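Local coordinates for protein 361aa long hypothetical D-aminopeptidase (Pyrococcus horikoshii, PDB 2DRH) that is of uncertain function but probably acts as an aminopeptidase of the S58 (DmpA-like) peptidase family, at residues A[4-9]-A[347-352]; A[179-184]-A[343-348]. All coordinates share one frame; numbering follows the deposited sequence.

Contact 1 of 2, residues A[4-9]-A[347-352]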
ATOM      1  N   GLN A   4       9.728 -28.756  20.989  1.00 45.79           N
ATOM      2  CA  GLN A   4       8.923 -29.930  21.328  1.00 48.17           C
ATOM      3  C   GLN A   4       9.681 -30.858  22.271  1.00 48.69           C
ATOM      4  O   GLN A   4       9.260 -31.086  23.404  1.00 48.71           O
ATOM      5  CB  GLN A   4       8.542 -30.703  20.061  1.00 49.53           C
ATOM      6  CG  GLN A   4       7.778 -29.891  19.023  1.00 52.06           C
ATOM      7  CD  GLN A   4       6.464 -29.344  19.548  1.00 53.75           C
ATOM      8  OE1 GLN A   4       5.640 -30.084  20.089  1.00 55.20           O
ATOM      9  NE2 GLN A   4       6.257 -28.039  19.383  1.00 54.46           N
ATOM     10  N   GLU A   5      10.810 -31.376  21.793  1.00 48.97           N
ATOM     11  CA  GLU A   5      11.650 -32.287  22.567  1.00 49.10           C
ATOM     12  C   GLU A   5      12.097 -31.715  23.918  1.00 49.06           C
ATOM     13  O   GLU A   5      12.782 -32.393  24.688  1.00 49.11           O
ATOM     14  CB  GLU A   5      12.890 -32.680  21.756  1.00 50.20           C
ATOM     15  CG  GLU A   5      12.615 -33.230  20.358  1.00 52.27           C
ATOM     16  CD  GLU A   5      12.431 -32.139  19.310  1.00 53.79           C
ATOM     17  OE1 GLU A   5      11.409 -31.418  19.359  1.00 54.25           O
ATOM     18  OE2 GLU A   5      13.317 -32.003  18.434  1.00 53.47           O
ATOM     19  N   LEU A   6      11.726 -30.469  24.199  1.00 47.95           N
ATOM     20  CA  LEU A   6      12.081 -29.834  25.465  1.00 47.06           C
ATOM     21  C   LEU A   6      10.846 -29.611  26.325  1.00 46.65           C
ATOM     22  O   LEU A   6      10.930 -29.040  27.411  1.00 46.65           O
ATOM     23  CB  LEU A   6      12.774 -28.490  25.227  1.00 46.91           C
ATOM     24  CG  LEU A   6      14.207 -28.518  24.704  1.00 45.69           C
ATOM     25  CD1 LEU A   6      14.743 -27.099  24.646  1.00 46.08           C
ATOM     26  CD2 LEU A   6      15.071 -29.368  25.619  1.00 45.69           C
ATOM     27  N   GLY A   7       9.698 -30.054  25.830  1.00 46.07           N
ATOM     28  CA  GLY A   7       8.469 -29.892  26.582  1.00 45.11           C
ATOM     29  C   GLY A   7       7.862 -28.508  26.469  1.00 44.93           C
ATOM     30  O   GLY A   7       6.794 -28.253  27.029  1.00 45.38           O
ATOM     31  N   ILE A   8       8.536 -27.609  25.757  1.00 43.18           N
ATOM     32  CA  ILE A   8       8.028 -26.252  25.587  1.00 42.35           C
ATOM     33  C   ILE A   8       6.858 -26.269  24.610  1.00 42.30           C
ATOM     34  O   ILE A   8       7.008 -26.637  23.446  1.00 42.50           O
ATOM     35  CB  ILE A   8       9.125 -25.305  25.058  1.00 42.76           C
ATOM     36  CG1 ILE A   8      10.274 -25.236  26.066  1.00 42.02           C
ATOM     37  CG2 ILE A   8       8.539 -23.919  24.808  1.00 41.75           C
ATOM     38  CD1 ILE A   8      11.457 -24.405  25.608  1.00 43.03           C
ATOM     39  N   LYS A   9       5.688 -25.872  25.096  1.00 42.15           N
ATOM     40  CA  LYS A   9       4.482 -25.858  24.283  1.00 41.40           C
ATOM     41  C   LYS A   9       4.177 -24.456  23.773  1.00 39.82           C
ATOM     42  O   LYS A   9       4.096 -23.509  24.554  1.00 40.77           O
ATOM     43  CB  LYS A   9       3.288 -26.347  25.108  1.00 43.82           C
ATOM     44  CG  LYS A   9       3.466 -27.711  25.773  1.00 46.33           C
ATOM     45  CD  LYS A   9       2.441 -27.891  26.896  1.00 45.62           C
ATOM     46  CE  LYS A   9       2.502 -29.277  27.506  1.00 45.91           C
ATOM     47  NZ  LYS A   9       1.990 -30.317  26.570  1.00 46.65           N
ATOM     48  N   GLU A 347      19.787 -26.174  28.989  1.00 31.00           N
ATOM     49  CA  GLU A 347      19.532 -26.688  30.334  1.00 32.03           C
ATOM     50  C   GLU A 347      19.138 -25.524  31.237  1.00 31.55           C
ATOM     51  O   GLU A 347      18.350 -25.677  32.164  1.00 30.41           O
ATOM     52  CB  GLU A 347      20.770 -27.383  30.900  1.00 33.01           C
ATOM     53  CG  GLU A 347      21.097 -28.705  30.234  1.00 38.62           C
ATOM     54  CD  GLU A 347      19.932 -29.680  30.270  1.00 41.20           C
ATOM     55  OE1 GLU A 347      19.318 -29.843  31.347  1.00 43.18           O
ATOM     56  OE2 GLU A 347      19.636 -30.293  29.222  1.00 43.93           O
ATOM     57  N   GLU A 348      19.704 -24.358  30.953  1.00 32.67           N
ATOM     58  CA  GLU A 348      19.406 -23.153  31.710  1.00 32.25           C
ATOM     59  C   GLU A 348      17.957 -22.807  31.374  1.00 32.59           C
ATOM     60  O   GLU A 348      17.150 -22.485  32.252  1.00 32.10           O
ATOM     61  CB  GLU A 348      20.334 -22.029  31.255  1.00 32.16           C
ATOM     62  CG  GLU A 348      20.470 -20.883  32.223  1.00 33.86           C
ATOM     63  CD  GLU A 348      21.185 -21.287  33.488  1.00 34.36           C
ATOM     64  OE1 GLU A 348      22.258 -21.920  33.386  1.00 35.22           O
ATOM     65  OE2 GLU A 348      20.680 -20.968  34.584  1.00 36.62           O
ATOM     66  N   LEU A 349      17.638 -22.892  30.087  1.00 31.95           N
ATOM     67  CA  LEU A 349      16.299 -22.601  29.595  1.00 32.46           C
ATOM     68  C   LEU A 349      15.255 -23.483  30.275  1.00 32.96           C
ATOM     69  O   LEU A 349      14.159 -23.016  30.587  1.00 33.39           O
ATOM     70  CB  LEU A 349      16.245 -22.799  28.076  1.00 30.89           C
ATOM     71  CG  LEU A 349      14.880 -22.764  27.391  1.00 31.02           C
ATOM     72  CD1 LEU A 349      14.176 -21.456  27.690  1.00 30.54           C
ATOM     73  CD2 LEU A 349      15.064 -22.947  25.898  1.00 30.15           C
ATOM     74  N   LEU A 350      15.587 -24.752  30.503  1.00 33.24           N
ATOM     75  CA  LEU A 350      14.652 -25.661  31.161  1.00 34.13           C
ATOM     76  C   LEU A 350      14.415 -25.212  32.597  1.00 34.68           C
ATOM     77  O   LEU A 350      13.295 -25.281  33.102  1.00 35.70           O
ATOM     78  CB  LEU A 350      15.185 -27.092  31.148  1.00 34.08           C
ATOM     79  CG  LEU A 350      15.087 -27.832  29.812  1.00 34.88           C
ATOM     80  CD1 LEU A 350      15.654 -29.234  29.966  1.00 33.97           C
ATOM     81  CD2 LEU A 350      13.634 -27.893  29.364  1.00 35.02           C
ATOM     82  N   ARG A 351      15.479 -24.748  33.244  1.00 34.68           N
ATOM     83  CA  ARG A 351      15.398 -24.266  34.618  1.00 34.76           C
ATOM     84  C   ARG A 351      14.474 -23.047  34.718  1.00 34.22           C
ATOM     85  O   ARG A 351      13.613 -22.983  35.596  1.00 33.98           O
ATOM     86  CB  ARG A 351      16.796 -23.894  35.118  1.00 35.01           C
ATOM     87  CG  ARG A 351      16.812 -23.218  36.470  1.00 33.93           C
ATOM     88  CD  ARG A 351      18.224 -22.793  36.846  1.00 34.43           C
ATOM     89  NE  ARG A 351      18.680 -21.630  36.088  1.00 32.59           N
ATOM     90  CZ  ARG A 351      18.295 -20.377  36.316  1.00 31.42           C
ATOM     91  NH1 ARG A 351      17.436 -20.100  37.287  1.00 28.78           N
ATOM     92  NH2 ARG A 351      18.786 -19.392  35.577  1.00 33.56           N
ATOM     93  N   ILE A 352      14.659 -22.080  33.823  1.00 33.53           N
ATOM     94  CA  ILE A 352      13.829 -20.879  33.841  1.00 33.62           C
ATOM     95  C   ILE A 352      12.363 -21.201  33.577  1.00 33.36           C
ATOM     96  O   ILE A 352      11.480 -20.705  34.273  1.00 31.96           O
ATOM     97  CB  ILE A 352      14.309 -19.830  32.807  1.00 32.84           C
ATOM     98  CG1 ILE A 352      15.541 -19.089  33.341  1.00 33.33           C
ATOM     99  CG2 ILE A 352      13.208 -18.816  32.533  1.00 33.17           C
ATOM    100  CD1 ILE A 352      16.850 -19.595  32.812  1.00 32.61           C
TER
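Ile8 and Leu349 meet at the ends of their side chains and lie at about a right angle to one another, with Ile8 CD1 reaching to 3.9 Å from Leu349 CD2. Each owes its reach to its torsions. Ile8 runs out fully extended beyond CB (chi2 176°), while Leu349 holds CG anti to its backbone N (chi1 170°) and presents the CD2 branch. The same methyl also serves Leu6, whose CD1 stands 4.3 Å from Leu349 CD2, so that one leucine branch of the helix receives two side chains from the N-terminal segment.

One residue further along the helix, Leu350 reaches the other segment in a different way. Its CD2 branch comes up to the backbone, with Leu350 CD2 lying 3.5 Å from Leu6 O, and touches the root of the leucine side chain, Leu6 CB. Gly7, with phi positive at 80°, carries the chain from the short 3-10 segment 4-6 to Ile8, and Gly7 N donates to Gln4 O within that turn.

On Leu328 of helix 309-328 both Leu6 and Leu349 also rest, and Val222 of helix 222-225 adds to the surroundings of Leu349. The arrangement is a small aliphatic cluster between a 3-10 turn and an α-helix, joining the N-terminal segment to the C-terminal helix 346-355 of this DmpA-like chain.

Contact 2 of 2, residues A[179-184]-A[343-348]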
ATOM      1  N   PHE A 179      18.793 -11.863  19.558  1.00 22.29           N
ATOM      2  CA  PHE A 179      18.716 -11.630  20.998  1.00 22.63           C
ATOM      3  C   PHE A 179      20.096 -11.741  21.633  1.00 22.71           C
ATOM      4  O   PHE A 179      20.230 -12.097  22.801  1.00 22.06           O
ATOM      5  CB  PHE A 179      17.766 -12.645  21.643  1.00 21.56           C
ATOM      6  CG  PHE A 179      16.354 -12.538  21.155  1.00 24.30           C
ATOM      7  CD1 PHE A 179      15.551 -11.464  21.538  1.00 22.49           C
ATOM      8  CD2 PHE A 179      15.833 -13.490  20.282  1.00 22.67           C
ATOM      9  CE1 PHE A 179      14.250 -11.339  21.055  1.00 23.30           C
ATOM     10  CE2 PHE A 179      14.534 -13.373  19.794  1.00 23.78           C
ATOM     11  CZ  PHE A 179      13.742 -12.297  20.181  1.00 23.17           C
ATOM     12  N   GLU A 180      21.117 -11.435  20.843  1.00 22.12           N
ATOM     13  CA  GLU A 180      22.501 -11.490  21.293  1.00 24.40           C
ATOM     14  C   GLU A 180      22.968 -12.885  21.682  1.00 23.25           C
ATOM     15  O   GLU A 180      23.868 -13.064  22.499  1.00 23.96           O
ATOM     16  CB  GLU A 180      22.738 -10.468  22.410  1.00 22.00           C
ATOM     17  CG  GLU A 180      22.511  -9.059  21.897  1.00 23.79           C
ATOM     18  CD  GLU A 180      22.726  -7.984  22.940  1.00 24.00           C
ATOM     19  OE1 GLU A 180      23.892  -7.732  23.317  1.00 24.26           O
ATOM     20  OE2 GLU A 180      21.720  -7.392  23.376  1.00 22.32           O
ATOM     21  N   PHE A 181      22.326 -13.868  21.060  1.00 24.91           N
ATOM     22  CA  PHE A 181      22.667 -15.276  21.196  1.00 22.68           C
ATOM     23  C   PHE A 181      22.882 -15.627  19.728  1.00 24.31           C
ATOM     24  O   PHE A 181      22.619 -14.795  18.851  1.00 23.04           O
ATOM     25  CB  PHE A 181      21.499 -16.089  21.756  1.00 23.18           C
ATOM     26  CG  PHE A 181      21.278 -15.906  23.234  1.00 22.36           C
ATOM     27  CD1 PHE A 181      22.272 -16.244  24.147  1.00 23.56           C
ATOM     28  CD2 PHE A 181      20.059 -15.432  23.715  1.00 22.22           C
ATOM     29  CE1 PHE A 181      22.054 -16.117  25.525  1.00 23.49           C
ATOM     30  CE2 PHE A 181      19.828 -15.300  25.086  1.00 20.71           C
ATOM     31  CZ  PHE A 181      20.826 -15.644  25.993  1.00 20.50           C
ATOM     32  N   LYS A 182      23.362 -16.828  19.436  1.00 24.39           N
ATOM     33  CA  LYS A 182      23.564 -17.186  18.041  1.00 23.71           C
ATOM     34  C   LYS A 182      22.195 -17.327  17.387  1.00 23.88           C
ATOM     35  O   LYS A 182      21.285 -17.924  17.966  1.00 24.25           O
ATOM     36  CB  LYS A 182      24.324 -18.502  17.927  1.00 23.99           C
ATOM     37  CG  LYS A 182      24.688 -18.879  16.500  1.00 24.90           C
ATOM     38  CD  LYS A 182      25.699 -17.902  15.909  1.00 25.19           C
ATOM     39  CE  LYS A 182      25.948 -18.193  14.431  1.00 23.10           C
ATOM     40  NZ  LYS A 182      24.678 -18.140  13.659  1.00 20.59           N
ATOM     41  N   GLY A 183      22.044 -16.758  16.192  1.00 23.68           N
ATOM     42  CA  GLY A 183      20.784 -16.857  15.474  1.00 22.56           C
ATOM     43  C   GLY A 183      20.931 -17.837  14.325  1.00 22.14           C
ATOM     44  O   GLY A 183      21.868 -18.637  14.315  1.00 20.37           O
ATOM     45  N   GLY A 184      20.019 -17.783  13.355  1.00 22.71           N
ATOM     46  CA  GLY A 184      20.110 -18.679  12.212  1.00 22.39           C
ATOM     47  C   GLY A 184      18.787 -19.158  11.632  1.00 22.10           C
ATOM     48  O   GLY A 184      17.791 -18.438  11.644  1.00 21.28           O
ATOM     49  N   ALA A 343      25.281 -20.027  21.886  1.00 26.03           N
ATOM     50  CA  ALA A 343      23.990 -20.661  21.691  1.00 26.00           C
ATOM     51  C   ALA A 343      23.196 -20.569  22.979  1.00 27.07           C
ATOM     52  O   ALA A 343      23.754 -20.680  24.071  1.00 27.12           O
ATOM     53  CB  ALA A 343      24.177 -22.112  21.307  1.00 27.01           C
ATOM     54  N   LEU A 344      21.893 -20.357  22.850  1.00 27.58           N
ATOM     55  CA  LEU A 344      21.013 -20.271  24.009  1.00 27.04           C
ATOM     56  C   LEU A 344      21.190 -21.524  24.873  1.00 26.42           C
ATOM     57  O   LEU A 344      20.969 -22.639  24.406  1.00 29.24           O
ATOM     58  CB  LEU A 344      19.563 -20.173  23.534  1.00 27.03           C
ATOM     59  CG  LEU A 344      18.453 -19.981  24.564  1.00 25.58           C
ATOM     60  CD1 LEU A 344      18.546 -18.587  25.179  1.00 24.20           C
ATOM     61  CD2 LEU A 344      17.109 -20.173  23.872  1.00 25.89           C
ATOM     62  N   PRO A 345      21.598 -21.357  26.143  1.00 26.43           N
ATOM     63  CA  PRO A 345      21.794 -22.498  27.051  1.00 24.88           C
ATOM     64  C   PRO A 345      20.493 -23.254  27.342  1.00 24.53           C
ATOM     65  O   PRO A 345      19.676 -22.818  28.152  1.00 21.32           O
ATOM     66  CB  PRO A 345      22.387 -21.842  28.296  1.00 24.22           C
ATOM     67  CG  PRO A 345      21.787 -20.466  28.269  1.00 24.67           C
ATOM     68  CD  PRO A 345      21.942 -20.094  26.817  1.00 26.45           C
ATOM     69  N   LYS A 346      20.330 -24.406  26.693  1.00 25.67           N
ATOM     70  CA  LYS A 346      19.122 -25.221  26.828  1.00 27.34           C
ATOM     71  C   LYS A 346      18.781 -25.770  28.214  1.00 29.02           C
ATOM     72  O   LYS A 346      17.606 -25.830  28.580  1.00 28.96           O
ATOM     73  CB  LYS A 346      19.162 -26.350  25.791  1.00 27.92           C
ATOM     74  CG  LYS A 346      19.058 -25.829  24.357  1.00 29.04           C
ATOM     75  CD  LYS A 346      19.191 -26.929  23.301  1.00 31.32           C
ATOM     76  CE  LYS A 346      20.625 -27.425  23.176  1.00 33.90           C
ATOM     77  NZ  LYS A 346      21.580 -26.340  22.788  1.00 34.22           N
ATOM     78  N   GLU A 347      19.787 -26.174  28.989  1.00 31.00           N
ATOM     79  CA  GLU A 347      19.532 -26.688  30.334  1.00 32.03           C
ATOM     80  C   GLU A 347      19.138 -25.524  31.237  1.00 31.55           C
ATOM     81  O   GLU A 347      18.350 -25.677  32.164  1.00 30.41           O
ATOM     82  CB  GLU A 347      20.770 -27.383  30.900  1.00 33.01           C
ATOM     83  CG  GLU A 347      21.097 -28.705  30.234  1.00 38.62           C
ATOM     84  CD  GLU A 347      19.932 -29.680  30.270  1.00 41.20           C
ATOM     85  OE1 GLU A 347      19.318 -29.843  31.347  1.00 43.18           O
ATOM     86  OE2 GLU A 347      19.636 -30.293  29.222  1.00 43.93           O
ATOM     87  N   GLU A 348      19.704 -24.358  30.953  1.00 32.67           N
ATOM     88  CA  GLU A 348      19.406 -23.153  31.710  1.00 32.25           C
ATOM     89  C   GLU A 348      17.957 -22.807  31.374  1.00 32.59           C
ATOM     90  O   GLU A 348      17.150 -22.485  32.252  1.00 32.10           O
ATOM     91  CB  GLU A 348      20.334 -22.029  31.255  1.00 32.16           C
ATOM     92  CG  GLU A 348      20.470 -20.883  32.223  1.00 33.86           C
ATOM     93  CD  GLU A 348      21.185 -21.287  33.488  1.00 34.36           C
ATOM     94  OE1 GLU A 348      22.258 -21.920  33.386  1.00 35.22           O
ATOM     95  OE2 GLU A 348      20.680 -20.968  34.584  1.00 36.62           O
TER
HETATM   96  O   HOH W   1      20.906 -19.748  20.374  1.00 23.56           O
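Leu344 lays its CD1 methyl over one face of the Phe181 ring, a CH-pi contact that joins the little two-stranded antiparallel sheet 177-178/181-182 to the lead-in of the C-terminal helix 346-355. The methyl carbon is 3.8 Å from the ring centroid and 22° off the ring normal. It is shifted toward the rim, and its closest approach is 3.5 Å, from Leu344 CD1 to Phe181 CE2. Leu344 keeps CG anti to its backbone N (chi1 -176°), which carries the branch out to the ring. Pro345 arrives obliquely at another part of the ring, with its CD 4.2 Å from Phe181 CE1; as the N-cap residue it ties this contact directly to the start of the helix.

Beside the apolar pair, a water links the two backbones. It donates to Lys182 O at 3.0 Å and accepts from Leu344 N at 2.7 Å, giving both main-chain groups a partner where the segments do not bond directly. Nearby, Lys182 CB packs against the backbone of Ala343.

Further out, Arg212 makes a cation-pi contact with Phe181 and also bonds to the carbonyls of Phe179 and Glu180, thereby holding the turn that precedes the ring. Leu344 rests in addition on Leu327 of helix 309-328, and Thr332 OG1 bonds Ala343 N.

The long side chain of Lys182 turns away from the helix lead-in to a group of carbonyls, those of Thr174 and Met176 among them. Within its own segment, Lys182 NZ donates at 2.9 Å to Gly183 O, approaching from 50° out of the carbonyl plane.

In the fold
Both contacts hold the C-terminal helix 346-355, contact 2 at the residues leading into it and contact 1 a turn further on, with centres about 12 Å apart. They meet where Leu349 CD2 touches Leu344 CD2 at 4.0 Å, and helix 309-328 backs both through Leu327 and Leu328. Contact 1 is partly buried, farther from the centre of the chain, and depends on aliphatic methyls. Contact 2 is buried and chemically more mixed, with an aromatic face, a bridging water and an outlying arginine. Together they illustrate how a terminal helix can be held by two parts of the chain far from each other in sequence, the N-terminal segment and an internal strand.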